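PDB 6K2F: actin binding protein family protein from Entamoeba histolytica HM-1:IMSS, which probably binds actin monomers and holds back their polymerisation as a twinfilin of the ADF/cofilin family, this chain being the N-terminal ADF-homology domain. Local coordinates for residues A[84-89]-A[117-122]; A[59-64]-A[96-101]; A[43-48]-A[67-72]; A[78-83]-A[111-116]. One frame throughout, in Å; residues are numbered along the deposited sequence.

Contact 1: A[84-89]-A[117-122]; sequences AYIPDR and EIHGTV
Three nearly straight backbone hydrogen bonds make up the tight part of this contact, where the ends of strands 77-85 and 114-120 run side by side. Ala84 N donates to Ile118 O at 2.8 Å, and Ala84 O accepts from Gly120 N at 2.9 Å. One residue beyond the strand, Ile86 N continues the pattern with Gly120 O, likewise at 2.9 Å. Opposite Gly120, which has no side chain, stands Tyr85. With its CG anti to the backbone N (chi1 171°), the ring brings CE1 to 3.5 Å from Thr121 O, while Val122 N lies at the ring edge. Pro87 CD sits over the centre of one ring face, 3.6 Å above its plane, and Phe123 meets the ring edge-to-face. That Ala84 bonds to both Ile118 and Gly120 marks a parallel pair, here the C-terminal end of the strand pair in a beta-alpha-beta crossover of the ADF-homology fold, whose connection includes helices 92-101 and 103-109. Packing loosens on the side of His119, an exposed residue. The His119 and Ile86 side chains cross at about a right angle, with Ile86 CD1 3.7 Å from His119 CE1. Past the strand ends water takes over. The Tyr85 hydroxyl, which accepts a hydrogen bond from Gly59 N, also meets a water that donates to Thr121 O. A second water links Asp88 N to the same carbonyl, so Thr121 O is gripped by two solvent donors. Thr121 CG2 rests 3.5 Å from Ile86 O, and exposed Asp88 brings OD1 against the same methyl.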
loop_
_atom_site.group_PDB
_atom_site.type_symbol
_atom_site.label_atom_id
_atom_site.label_comp_id
_atom_site.label_asym_id
_atom_site.label_seq_id
_atom_site.Cartn_x
_atom_site.Cartn_y
_atom_site.Cartn_z
ATOM N N ALA A 84 16.402 1.636 10.527
ATOM C CA ALA A 84 16.765 1.122 11.859
ATOM C C ALA A 84 16.685 2.307 12.809
ATOM O O ALA A 84 17.542 3.218 12.696
ATOM C CB ALA A 84 18.129 0.517 11.840
ATOM N N TYR A 85 15.676 2.293 13.677
ATOM C CA TYR A 85 15.488 3.326 14.720
ATOM C C TYR A 85 16.222 2.822 15.959
ATOM O O TYR A 85 15.778 1.834 16.536
ATOM C CB TYR A 85 14.007 3.584 14.986
ATOM C CG TYR A 85 13.768 4.459 16.195
ATOM C CD1 TYR A 85 14.314 5.725 16.288
ATOM C CD2 TYR A 85 13.022 4.010 17.266
ATOM C CE1 TYR A 85 14.110 6.520 17.405
ATOM C CE2 TYR A 85 12.824 4.790 18.386
ATOM C CZ TYR A 85 13.364 6.057 18.466
ATOM O OH TYR A 85 13.176 6.812 19.595
ATOM N N ILE A 86 17.364 3.412 16.251
ATOM C CA ILE A 86 18.217 2.970 17.379
ATOM C C ILE A 86 18.540 4.210 18.184
ATOM O O ILE A 86 19.584 4.839 17.992
ATOM C CB ILE A 86 19.460 2.209 16.885
ATOM C CG1 ILE A 86 19.058 1.051 15.973
ATOM C CG2 ILE A 86 20.295 1.755 18.083
ATOM C CD1 ILE A 86 20.227 0.374 15.308
ATOM N N PRO A 87 17.613 4.634 19.082
ATOM C CA PRO A 87 17.792 5.871 19.832
ATOM C C PRO A 87 19.002 5.820 20.769
ATOM O O PRO A 87 19.267 4.777 21.332
ATOM C CB PRO A 87 16.460 6.044 20.576
ATOM C CG PRO A 87 15.862 4.651 20.640
ATOM C CD PRO A 87 16.320 3.982 19.357
ATOM N N ASP A 88 19.698 6.942 20.923
ATOM C CA ASP A 88 20.974 7.034 21.671
ATOM C C ASP A 88 20.748 6.663 23.138
ATOM O O ASP A 88 21.713 6.195 23.767
ATOM C CB ASP A 88 21.568 8.434 21.581
ATOM C CG ASP A 88 22.172 8.793 20.245
ATOM O OD1 ASP A 88 22.564 7.864 19.504
ATOM O OD2 ASP A 88 22.283 10.010 19.982
ATOM N N ARG A 89 19.546 6.883 23.690
ATOM C CA ARG A 89 19.348 6.668 25.150
ATOM C C ARG A 89 19.028 5.193 25.417
ATOM O O ARG A 89 19.035 4.820 26.634
ATOM C CB ARG A 89 18.258 7.566 25.739
ATOM C CG ARG A 89 16.829 7.173 25.398
ATOM C CD ARG A 89 15.895 8.190 26.032
ATOM N NE ARG A 89 14.503 7.814 25.918
ATOM C CZ ARG A 89 13.850 7.044 26.790
ATOM N NH1 ARG A 89 14.491 6.518 27.820
ATOM N NH2 ARG A 89 12.574 6.770 26.589
ATOM N N GLU A 117 20.088 1.226 3.570
ATOM C CA GLU A 117 19.935 0.965 5.013
ATOM C C GLU A 117 20.092 2.321 5.687
ATOM O O GLU A 117 21.186 2.916 5.549
ATOM C CB GLU A 117 20.934 -0.098 5.441
ATOM C CG GLU A 117 20.762 -1.405 4.670
ATOM C CD GLU A 117 21.638 -2.539 5.177
ATOM O OE1 GLU A 117 22.348 -2.312 6.168
ATOM O OE2 GLU A 117 21.609 -3.641 4.577
ATOM N N ILE A 118 19.075 2.775 6.395
ATOM C CA ILE A 118 19.000 4.128 7.003
ATOM C C ILE A 118 18.988 3.986 8.526
ATOM O O ILE A 118 17.975 3.523 9.098
ATOM C CB ILE A 118 17.797 4.921 6.488
ATOM C CG1 ILE A 118 17.807 4.990 4.966
ATOM C CG2 ILE A 118 17.776 6.303 7.124
ATOM C CD1 ILE A 118 16.599 5.665 4.368
ATOM N N HIS A 119 20.092 4.381 9.150
ATOM C CA HIS A 119 20.228 4.366 10.625
ATOM C C HIS A 119 19.754 5.718 11.153
ATOM O O HIS A 119 20.232 6.743 10.656
ATOM C CB HIS A 119 21.675 4.052 10.981
ATOM C CG HIS A 119 21.954 4.036 12.440
ATOM N ND1 HIS A 119 22.227 2.862 13.114
ATOM C CD2 HIS A 119 22.057 5.036 13.342
ATOM C CE1 HIS A 119 22.463 3.149 14.389
ATOM N NE2 HIS A 119 22.367 4.466 14.554
ATOM N N GLY A 120 18.797 5.740 12.070
ATOM C CA GLY A 120 18.285 6.994 12.648
ATOM C C GLY A 120 18.169 6.861 14.147
ATOM O O GLY A 120 18.056 5.732 14.622
ATOM N N THR A 121 18.248 7.974 14.871
ATOM C CA THR A 121 18.231 7.941 16.363
ATOM C C THR A 121 17.038 8.713 16.908
ATOM O O THR A 121 16.835 8.662 18.118
ATOM C CB THR A 121 19.555 8.468 16.924
ATOM O OG1 THR A 121 19.642 9.875 16.660
ATOM C CG2 THR A 121 20.742 7.731 16.330
ATOM N N VAL A 122 16.318 9.439 16.060
ATOM C CA VAL A 122 15.138 10.254 16.476
ATOM C C VAL A 122 14.068 10.056 15.401
ATOM O O VAL A 122 14.416 9.708 14.246
ATOM C CB VAL A 122 15.509 11.734 16.665
ATOM C CG1 VAL A 122 16.467 11.952 17.810
ATOM C CG2 VAL A 122 16.123 12.298 15.411
HETATM O O HOH W 1 14.370 9.187 19.701
HETATM O O HOH W 2 18.584 9.426 20.019
#

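Contact 2: A[59-64]-A[96-101]; sequences GEPSYI and MLYSST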
loop_
_atom_site.group_PDB
_atom_site.type_symbol
_atom_site.label_atom_id
_atom_site.label_comp_id
_atom_site.label_asym_id
_atom_site.label_seq_id
_atom_site.Cartn_x
_atom_site.Cartn_y
_atom_site.Cartn_z
ATOM N N GLY A 59 12.500 5.831 22.397
ATOM C CA GLY A 59 13.464 5.152 23.285
ATOM C C GLY A 59 13.521 3.661 23.063
ATOM O O GLY A 59 14.394 3.046 23.701
ATOM N N GLU A 60 12.637 3.087 22.225
ATOM C CA GLU A 60 12.579 1.619 21.963
ATOM C C GLU A 60 13.098 1.359 20.555
ATOM O O GLU A 60 12.459 1.762 19.599
ATOM C CB GLU A 60 11.144 1.125 22.090
ATOM C CG GLU A 60 10.600 1.217 23.506
ATOM C CD GLU A 60 9.273 0.502 23.746
ATOM O OE1 GLU A 60 8.755 -0.167 22.812
ATOM O OE2 GLU A 60 8.745 0.639 24.866
ATOM N N PRO A 61 14.261 0.699 20.378
ATOM C CA PRO A 61 14.741 0.382 19.047
ATOM C C PRO A 61 13.725 -0.477 18.290
ATOM O O PRO A 61 13.088 -1.321 18.836
ATOM C CB PRO A 61 16.070 -0.332 19.275
ATOM C CG PRO A 61 16.494 0.100 20.661
ATOM C CD PRO A 61 15.200 0.266 21.422
ATOM N N SER A 62 13.627 -0.234 16.984
ATOM C CA SER A 62 12.849 -1.116 16.088
ATOM C C SER A 62 13.389 -1.003 14.683
ATOM O O SER A 62 14.111 -0.031 14.372
ATOM C CB SER A 62 11.358 -0.892 16.140
ATOM O OG SER A 62 10.984 0.388 15.668
ATOM N N TYR A 63 13.095 -2.008 13.879
ATOM C CA TYR A 63 13.374 -1.982 12.437
ATOM C C TYR A 63 12.084 -1.776 11.666
ATOM O O TYR A 63 11.037 -2.313 12.031
ATOM C CB TYR A 63 13.966 -3.300 11.979
ATOM C CG TYR A 63 15.219 -3.725 12.685
ATOM C CD1 TYR A 63 16.407 -3.051 12.502
ATOM C CD2 TYR A 63 15.227 -4.849 13.493
ATOM C CE1 TYR A 63 17.576 -3.466 13.121
ATOM C CE2 TYR A 63 16.389 -5.298 14.087
ATOM C CZ TYR A 63 17.569 -4.607 13.915
ATOM O OH TYR A 63 18.686 -5.070 14.554
ATOM N N ILE A 64 12.187 -1.079 10.542
ATOM C CA ILE A 64 11.070 -0.990 9.561
ATOM C C ILE A 64 11.613 -1.446 8.214
ATOM O O ILE A 64 12.595 -0.889 7.753
ATOM C CB ILE A 64 10.517 0.433 9.388
ATOM C CG1 ILE A 64 10.180 1.124 10.707
ATOM C CG2 ILE A 64 9.327 0.368 8.434
ATOM C CD1 ILE A 64 8.947 0.633 11.322
ATOM N N MET A 96 23.821 -2.050 20.804
ATOM C CA MET A 96 24.839 -2.907 20.146
ATOM C C MET A 96 24.114 -4.067 19.457
ATOM O O MET A 96 24.440 -4.368 18.298
ATOM C CB MET A 96 25.866 -3.468 21.133
ATOM C CG MET A 96 26.825 -2.432 21.718
ATOM S SD MET A 96 27.673 -1.365 20.501
ATOM C CE MET A 96 26.614 0.080 20.533
ATOM N N LEU A 97 23.148 -4.682 20.139
ATOM C CA LEU A 97 22.383 -5.812 19.561
ATOM C C LEU A 97 21.639 -5.338 18.313
ATOM O O LEU A 97 21.713 -6.017 17.286
ATOM C CB LEU A 97 21.386 -6.348 20.586
ATOM C CG LEU A 97 20.747 -7.679 20.207
ATOM C CD1 LEU A 97 21.789 -8.786 20.125
ATOM C CD2 LEU A 97 19.666 -8.049 21.207
ATOM N N TYR A 98 20.937 -4.205 18.358
ATOM C CA TYR A 98 20.176 -3.734 17.177
ATOM C C TYR A 98 21.122 -3.313 16.057
ATOM O O TYR A 98 20.832 -3.567 14.894
ATOM C CB TYR A 98 19.203 -2.612 17.534
ATOM C CG TYR A 98 17.876 -3.155 17.983
ATOM C CD1 TYR A 98 17.665 -3.552 19.293
ATOM C CD2 TYR A 98 16.855 -3.316 17.074
ATOM C CE1 TYR A 98 16.429 -4.055 19.683
ATOM C CE2 TYR A 98 15.618 -3.795 17.443
ATOM C CZ TYR A 98 15.410 -4.195 18.749
ATOM O OH TYR A 98 14.198 -4.702 19.156
ATOM N N SER A 99 22.223 -2.657 16.392
ATOM C CA SER A 99 23.182 -2.184 15.366
ATOM C C SER A 99 23.827 -3.389 14.669
ATOM O O SER A 99 23.851 -3.412 13.417
ATOM C CB SER A 99 24.198 -1.256 15.991
ATOM O OG SER A 99 25.215 -0.921 15.057
ATOM N N SER A 100 24.317 -4.372 15.425
ATOM C CA SER A 100 25.034 -5.553 14.861
ATOM C C SER A 100 24.059 -6.451 14.076
ATOM O O SER A 100 24.498 -7.114 13.114
ATOM C CB SER A 100 25.750 -6.336 15.923
ATOM O OG SER A 100 24.827 -6.915 16.826
ATOM N N THR A 101 22.781 -6.472 14.451
ATOM C CA THR A 101 21.760 -7.380 13.845
ATOM C C THR A 101 21.218 -6.779 12.536
ATOM O O THR A 101 20.636 -7.551 11.736
ATOM C CB THR A 101 20.676 -7.705 14.880
ATOM O OG1 THR A 101 21.303 -8.351 15.988
ATOM C CG2 THR A 101 19.555 -8.548 14.324
#
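Tyr98 lies with one ring face under the pyrrolidine of Pro61, whose CB stands 3.5 Å from the ring centroid and only 9° off the ring normal. This is a well-centred CH-pi contact, the two side chains crossing at about a right angle. The ring also reaches Tyr63: Tyr98 CD2 comes over a face of the Tyr63 ring, 3.5 Å from Tyr63 CZ, with the two aromatic planes inclined at 40°. Tyr63 leaves strand 62-68 with CG beside its backbone N (chi1 -57°), and this carries the hydroxyl to the helix backbone. There Tyr63 OH donates to Tyr98 O at 2.6 Å, lying in the carbonyl plane on a lone pair. Next to this bond Thr101 CB packs 3.3 Å from Tyr63 OH. The Thr101 hydroxyl turns back into its own helix and donates to Leu97 O at 2.7 Å from above the carbonyl plane, so that Leu97 O, which also accepts from Thr101 N, is held twice. The contact thus seats helix 92-101 on the start of strand 62-68 in the ADF-homology fold; the helix probably corresponds to part of the long actin-binding helix of cofilin. Phe105 adds an edge-to-face ring to Tyr63, and the hydroxyl of Tyr98 is bonded to Ile28 N on strand 23-29. Both buried tyrosines therefore have a polar partner for their hydroxyls, and the single hydrogen bond between the segments ties the strand side chain to one helix carbonyl, Tyr98 O, while ring and proline surfaces make up most of the contact.

Contact 3: A[43-48]-A[67-72]; sequences SDFDAD and RTETRD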
loop_
_atom_site.group_PDB
_atom_site.type_symbol
_atom_site.label_atom_id
_atom_site.label_comp_id
_atom_site.label_asym_id
_atom_site.label_seq_id
_atom_site.Cartn_x
_atom_site.Cartn_y
_atom_site.Cartn_z
ATOM N N SER A 43 -0.674 3.284 -2.617
ATOM C CA SER A 43 0.152 3.289 -3.839
ATOM C C SER A 43 1.092 4.510 -3.832
ATOM O O SER A 43 1.807 4.672 -4.834
ATOM C CB SER A 43 -0.719 3.281 -5.041
ATOM O OG SER A 43 -1.463 4.477 -5.101
ATOM N N ASP A 44 1.034 5.379 -2.810
ATOM C CA ASP A 44 1.823 6.647 -2.729
ATOM C C ASP A 44 2.992 6.466 -1.760
ATOM O O ASP A 44 2.809 6.591 -0.542
ATOM C CB ASP A 44 0.940 7.834 -2.324
ATOM C CG ASP A 44 1.614 9.202 -2.414
ATOM O OD1 ASP A 44 2.879 9.258 -2.409
ATOM O OD2 ASP A 44 0.865 10.202 -2.498
ATOM N N PHE A 45 4.165 6.150 -2.300
ATOM C CA PHE A 45 5.403 5.896 -1.525
ATOM C C PHE A 45 5.708 7.106 -0.639
ATOM O O PHE A 45 6.006 6.953 0.548
ATOM C CB PHE A 45 6.548 5.620 -2.497
ATOM C CG PHE A 45 7.919 5.628 -1.878
ATOM C CD1 PHE A 45 8.417 4.486 -1.285
ATOM C CD2 PHE A 45 8.712 6.761 -1.899
ATOM C CE1 PHE A 45 9.693 4.460 -0.753
ATOM C CE2 PHE A 45 9.986 6.733 -1.358
ATOM C CZ PHE A 45 10.470 5.591 -0.778
ATOM N N ASP A 46 5.635 8.299 -1.225
ATOM C CA ASP A 46 6.031 9.545 -0.521
ATOM C C ASP A 46 5.147 9.748 0.715
ATOM O O ASP A 46 5.696 9.969 1.812
ATOM C CB ASP A 46 5.941 10.746 -1.456
ATOM C CG ASP A 46 7.000 10.757 -2.548
ATOM O OD1 ASP A 46 8.107 10.223 -2.330
ATOM O OD2 ASP A 46 6.710 11.291 -3.621
ATOM N N ALA A 47 3.824 9.671 0.547
ATOM C CA ALA A 47 2.846 9.808 1.647
ATOM C C ALA A 47 3.114 8.721 2.687
ATOM O O ALA A 47 3.104 9.002 3.897
ATOM C CB ALA A 47 1.444 9.689 1.112
ATOM N N ASP A 48 3.376 7.500 2.233
ATOM C CA ASP A 48 3.481 6.355 3.160
ATOM C C ASP A 48 4.718 6.503 4.057
ATOM O O ASP A 48 4.721 5.932 5.167
ATOM C CB ASP A 48 3.488 5.014 2.427
ATOM C CG ASP A 48 2.151 4.586 1.829
ATOM O OD1 ASP A 48 1.132 5.353 1.917
ATOM O OD2 ASP A 48 2.139 3.470 1.254
ATOM N N ARG A 67 8.911 -0.893 1.765
ATOM C CA ARG A 67 8.928 -1.275 0.333
ATOM C C ARG A 67 8.986 -0.022 -0.544
ATOM O O ARG A 67 8.192 0.892 -0.330
ATOM C CB ARG A 67 7.690 -2.104 0.007
ATOM C CG ARG A 67 7.725 -2.705 -1.389
ATOM C CD ARG A 67 6.488 -3.517 -1.726
ATOM N NE ARG A 67 5.264 -2.755 -1.524
ATOM C CZ ARG A 67 4.799 -1.798 -2.316
ATOM N NH1 ARG A 67 5.454 -1.448 -3.411
ATOM N NH2 ARG A 67 3.666 -1.186 -2.019
ATOM N N THR A 68 9.910 0.016 -1.495
ATOM C CA THR A 68 9.994 1.116 -2.482
ATOM C C THR A 68 9.054 0.822 -3.646
ATOM O O THR A 68 8.391 -0.232 -3.670
ATOM C CB THR A 68 11.416 1.339 -3.016
ATOM O OG1 THR A 68 11.752 0.324 -3.964
ATOM C CG2 THR A 68 12.436 1.396 -1.901
ATOM N N GLU A 69 9.038 1.703 -4.658
ATOM C CA GLU A 69 8.285 1.494 -5.922
ATOM C C GLU A 69 9.154 0.848 -7.003
ATOM O O GLU A 69 8.659 0.656 -8.118
ATOM C CB GLU A 69 7.754 2.834 -6.422
ATOM C CG GLU A 69 6.638 3.394 -5.565
ATOM C CD GLU A 69 5.475 2.437 -5.400
ATOM O OE1 GLU A 69 4.925 1.982 -6.421
ATOM O OE2 GLU A 69 5.177 2.091 -4.260
ATOM N N THR A 70 10.419 0.560 -6.696
ATOM C CA THR A 70 11.370 0.007 -7.683
ATOM C C THR A 70 11.275 -1.517 -7.620
ATOM O O THR A 70 11.390 -2.073 -6.530
ATOM C CB THR A 70 12.783 0.550 -7.447
ATOM O OG1 THR A 70 12.716 1.954 -7.703
ATOM C CG2 THR A 70 13.811 -0.085 -8.356
ATOM N N ARG A 71 11.033 -2.146 -8.754
ATOM C CA ARG A 71 10.995 -3.630 -8.812
ATOM C C ARG A 71 12.423 -4.181 -8.697
ATOM O O ARG A 71 13.386 -3.494 -9.083
ATOM C CB ARG A 71 10.253 -4.099 -10.065
ATOM C CG ARG A 71 8.757 -3.810 -10.047
ATOM C CD ARG A 71 7.955 -4.652 -9.072
ATOM N NE ARG A 71 7.965 -6.065 -9.432
ATOM C CZ ARG A 71 7.122 -6.645 -10.284
ATOM N NH1 ARG A 71 6.176 -5.942 -10.886
ATOM N NH2 ARG A 71 7.227 -7.943 -10.527
ATOM N N ASP A 72 12.531 -5.390 -8.152
ATOM C CA ASP A 72 13.781 -6.185 -8.040
ATOM C C ASP A 72 13.653 -7.404 -8.955
ATOM O O ASP A 72 12.908 -8.343 -8.594
ATOM C CB ASP A 72 14.034 -6.593 -6.588
ATOM C CG ASP A 72 15.332 -7.346 -6.377
ATOM O OD1 ASP A 72 16.092 -7.501 -7.361
ATOM O OD2 ASP A 72 15.570 -7.762 -5.225
HETATM O O HOH W 3 2.519 3.163 -6.891
#
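The start of the short helix 45-49 is capped by Asp44 and packs against the corner that follows strand 62-68. Ala47 N, lying above the carboxylate plane, donates to Asp44 OD1 at 3.1 Å. The first helical residue, Phe45, carries the contact. Its CG is anti to the backbone N (chi1 168°), which lays the ring against the end of strand 62-68: Arg67 O lies at the ring edge, in its plane, 3.7 Å from Phe45 CD1, and Phe45 CE1 lies 3.8 Å from Thr68 CA. Nearer the helix, Phe45 CB touches Glu69 CG at 3.8 Å. The corner itself is an ST turn, Thr68 OG1 accepting from Thr70 N at 3.0 Å, and in the ADF-homology sheet it leads from strand 62-68 to strand 71-72. Thr68 OG1 is also bonded to Lys79 O of the neighbouring strand. No direct hydrogen bond joins the segments; a water 2.6 Å from Ser43 O and 2.7 Å from Glu69 OE1 spans them. The bent Glu69 chain puts OE2 in a salt bridge with Arg22, with a long one to Arg67. Ser43 OG is hydrogen-bonded to Glu117 and Arg106 of the second subunit.

Contact 4: A[78-83]-A[111-116]; sequences YKWLLL and GSTFLY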
loop_
_atom_site.group_PDB
_atom_site.type_symbol
_atom_site.label_atom_id
_atom_site.label_comp_id
_atom_site.label_asym_id
_atom_site.label_seq_id
_atom_site.Cartn_x
_atom_site.Cartn_y
_atom_site.Cartn_z
ATOM N N TYR A 78 10.367 -6.413 -5.094
ATOM C CA TYR A 78 10.678 -4.973 -4.966
ATOM C C TYR A 78 12.030 -4.788 -4.273
ATOM O O TYR A 78 12.495 -5.666 -3.523
ATOM C CB TYR A 78 9.583 -4.296 -4.154
ATOM C CG TYR A 78 8.336 -3.953 -4.925
ATOM C CD1 TYR A 78 8.273 -2.770 -5.640
ATOM C CD2 TYR A 78 7.214 -4.769 -4.924
ATOM C CE1 TYR A 78 7.129 -2.382 -6.309
ATOM C CE2 TYR A 78 6.055 -4.389 -5.588
ATOM C CZ TYR A 78 6.016 -3.199 -6.297
ATOM O OH TYR A 78 4.898 -2.767 -6.979
ATOM N N LYS A 79 12.609 -3.606 -4.463
ATOM C CA LYS A 79 13.681 -3.065 -3.597
ATOM C C LYS A 79 13.047 -2.444 -2.346
ATOM O O LYS A 79 11.945 -1.901 -2.424
ATOM C CB LYS A 79 14.490 -2.033 -4.375
ATOM C CG LYS A 79 15.275 -2.603 -5.548
ATOM C CD LYS A 79 16.691 -2.855 -5.203
ATOM C CE LYS A 79 17.527 -3.425 -6.327
ATOM N NZ LYS A 79 18.883 -3.736 -5.821
ATOM N N TRP A 80 13.729 -2.546 -1.216
ATOM C CA TRP A 80 13.241 -2.084 0.105
ATOM C C TRP A 80 14.246 -1.116 0.733
ATOM O O TRP A 80 15.411 -1.077 0.316
ATOM C CB TRP A 80 13.039 -3.286 1.023
ATOM C CG TRP A 80 11.970 -4.235 0.571
ATOM C CD1 TRP A 80 11.985 -5.044 -0.523
ATOM C CD2 TRP A 80 10.702 -4.438 1.208
ATOM N NE1 TRP A 80 10.814 -5.741 -0.609
ATOM C CE2 TRP A 80 10.005 -5.398 0.437
ATOM C CE3 TRP A 80 10.117 -3.968 2.386
ATOM C CZ2 TRP A 80 8.746 -5.862 0.804
ATOM C CZ3 TRP A 80 8.880 -4.437 2.750
ATOM C CH2 TRP A 80 8.197 -5.362 1.961
ATOM N N LEU A 81 13.762 -0.361 1.710
ATOM C CA LEU A 81 14.610 0.370 2.670
ATOM C C LEU A 81 14.629 -0.414 3.972
ATOM O O LEU A 81 13.574 -0.925 4.395
ATOM C CB LEU A 81 14.043 1.763 2.942
ATOM C CG LEU A 81 13.630 2.570 1.724
ATOM C CD1 LEU A 81 12.959 3.851 2.185
ATOM C CD2 LEU A 81 14.810 2.824 0.827
ATOM N N LEU A 82 15.793 -0.486 4.589
ATOM C CA LEU A 82 15.893 -0.958 5.983
ATOM C C LEU A 82 16.023 0.290 6.844
ATOM O O LEU A 82 17.046 0.978 6.735
ATOM C CB LEU A 82 17.095 -1.889 6.137
ATOM C CG LEU A 82 17.354 -2.320 7.587
ATOM C CD1 LEU A 82 16.141 -2.998 8.200
ATOM C CD2 LEU A 82 18.576 -3.215 7.646
ATOM N N LEU A 83 14.980 0.606 7.599
ATOM C CA LEU A 83 15.000 1.752 8.534
ATOM C C LEU A 83 15.336 1.172 9.900
ATOM O O LEU A 83 14.622 0.269 10.340
ATOM C CB LEU A 83 13.639 2.438 8.543
ATOM C CG LEU A 83 13.078 2.830 7.175
ATOM C CD1 LEU A 83 11.755 3.554 7.346
ATOM C CD2 LEU A 83 14.054 3.673 6.381
ATOM N N GLY A 111 21.052 -9.934 -1.011
ATOM C CA GLY A 111 21.838 -8.700 -1.199
ATOM C C GLY A 111 21.169 -7.711 -2.150
ATOM O O GLY A 111 21.525 -6.529 -2.062
ATOM N N SER A 112 20.242 -8.154 -3.009
ATOM C CA SER A 112 19.524 -7.291 -3.987
ATOM C C SER A 112 18.368 -6.557 -3.298
ATOM O O SER A 112 17.823 -5.614 -3.880
ATOM C CB SER A 112 19.012 -8.075 -5.179
ATOM O OG SER A 112 17.909 -8.903 -4.817
ATOM N N THR A 113 17.997 -6.985 -2.093
ATOM C CA THR A 113 16.720 -6.602 -1.459
ATOM C C THR A 113 16.721 -5.108 -1.142
ATOM O O THR A 113 15.673 -4.461 -1.359
ATOM C CB THR A 113 16.488 -7.386 -0.164
ATOM O OG1 THR A 113 16.481 -8.777 -0.500
ATOM C CG2 THR A 113 15.212 -6.977 0.543
ATOM N N PHE A 114 17.789 -4.605 -0.531
ATOM C CA PHE A 114 17.779 -3.264 0.111
ATOM C C PHE A 114 18.494 -2.249 -0.769
ATOM O O PHE A 114 19.670 -2.401 -1.112
ATOM C CB PHE A 114 18.352 -3.320 1.521
ATOM C CG PHE A 114 17.492 -4.173 2.409
ATOM C CD1 PHE A 114 16.299 -3.679 2.906
ATOM C CD2 PHE A 114 17.844 -5.487 2.677
ATOM C CE1 PHE A 114 15.493 -4.463 3.706
ATOM C CE2 PHE A 114 17.030 -6.271 3.470
ATOM C CZ PHE A 114 15.862 -5.763 3.978
ATOM N N LEU A 115 17.748 -1.220 -1.129
ATOM C CA LEU A 115 18.281 -0.067 -1.889
ATOM C C LEU A 115 19.153 0.738 -0.924
ATOM O O LEU A 115 20.296 1.090 -1.282
ATOM C CB LEU A 115 17.071 0.725 -2.388
ATOM C CG LEU A 115 17.371 1.969 -3.211
ATOM C CD1 LEU A 115 17.837 1.580 -4.601
ATOM C CD2 LEU A 115 16.144 2.860 -3.281
ATOM N N TYR A 116 18.638 0.980 0.286
ATOM C CA TYR A 116 19.365 1.724 1.332
ATOM C C TYR A 116 19.096 1.105 2.698
ATOM O O TYR A 116 17.984 0.605 2.940
ATOM C CB TYR A 116 18.888 3.174 1.415
ATOM C CG TYR A 116 19.144 3.975 0.172
ATOM C CD1 TYR A 116 20.438 4.189 -0.274
ATOM C CD2 TYR A 116 18.093 4.502 -0.559
ATOM C CE1 TYR A 116 20.689 4.927 -1.414
ATOM C CE2 TYR A 116 18.332 5.231 -1.711
ATOM C CZ TYR A 116 19.625 5.445 -2.131
ATOM O OH TYR A 116 19.865 6.190 -3.249
#
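Phe114 fills the apolar centre on one face of the sheet. With its CG beside the backbone N (chi1 -64°), the ring lies along strand 77-85, its CD1 3.8 Å from both Trp80 CB and Leu82 CB. Thr113 CG2 covers one face of the phenyl ring, displaced toward the rim, and the same methyl touches Trp80 CD1. On this face too, Trp80 NE1 is bonded to Asn16, and Phe105 of helix 103-109 packs on Phe114 and Leu82. On the other face Leu81 and Tyr116 lie side by side and point the same way, Leu81 CD2 meeting the edge of the tyrosine ring at CD2, 3.9 Å away. Helix 127-137 covers this pair through Tyr131. Between the two apolar layers runs the backbone. Trp80 N donates to Thr113 O at 2.7 Å, a bent bond of 149° at the hydrogen, and Leu115 N returns one to Trp80 O at 2.8 Å. Leu82 N then meets Tyr116 O at 3.0 Å. The chain turns at Leu115, interrupting the regular pattern, and Tyr116 N is left buried without a partner in the model. At the polar edge the Lys79 chain bends at chi2; its NZ donates to a lone pair of Ser112 O at 2.9 Å. The Ser112 hydroxyl is bonded to Asp72. Adjacent, parallel and joined through helices 92-101 and 103-109, strands 77-85 and 114-120 form a beta-alpha-beta crossover. The mixed sheet, with helix 103-109 on the Phe114 face and helix 127-137 on the other, is that of the ADF-homology fold.

Contacts 1 and 4 hold the same two strands, 77-85 and 114-120, through backbone pairing, their centres about 17 Å apart. Contact 4, at the start, is partly buried and interrupted at Leu115; contact 1, at the end, is buried but has an exposed, watered rim. Contact 2, also buried, rests instead on aromatic side chains and a tyrosine-to-carbonyl bond, and touches contact 1 through Tyr85 N and Ser62 O. Contact 3 uses the far end of strand 62-68, across the chain's centre: one phenylalanine ring against a strand end, with a bridging water and salt bridges at its margin, and hydrogen bonds to the second subunit. Asp72 and Ser112 tie it to contact 4.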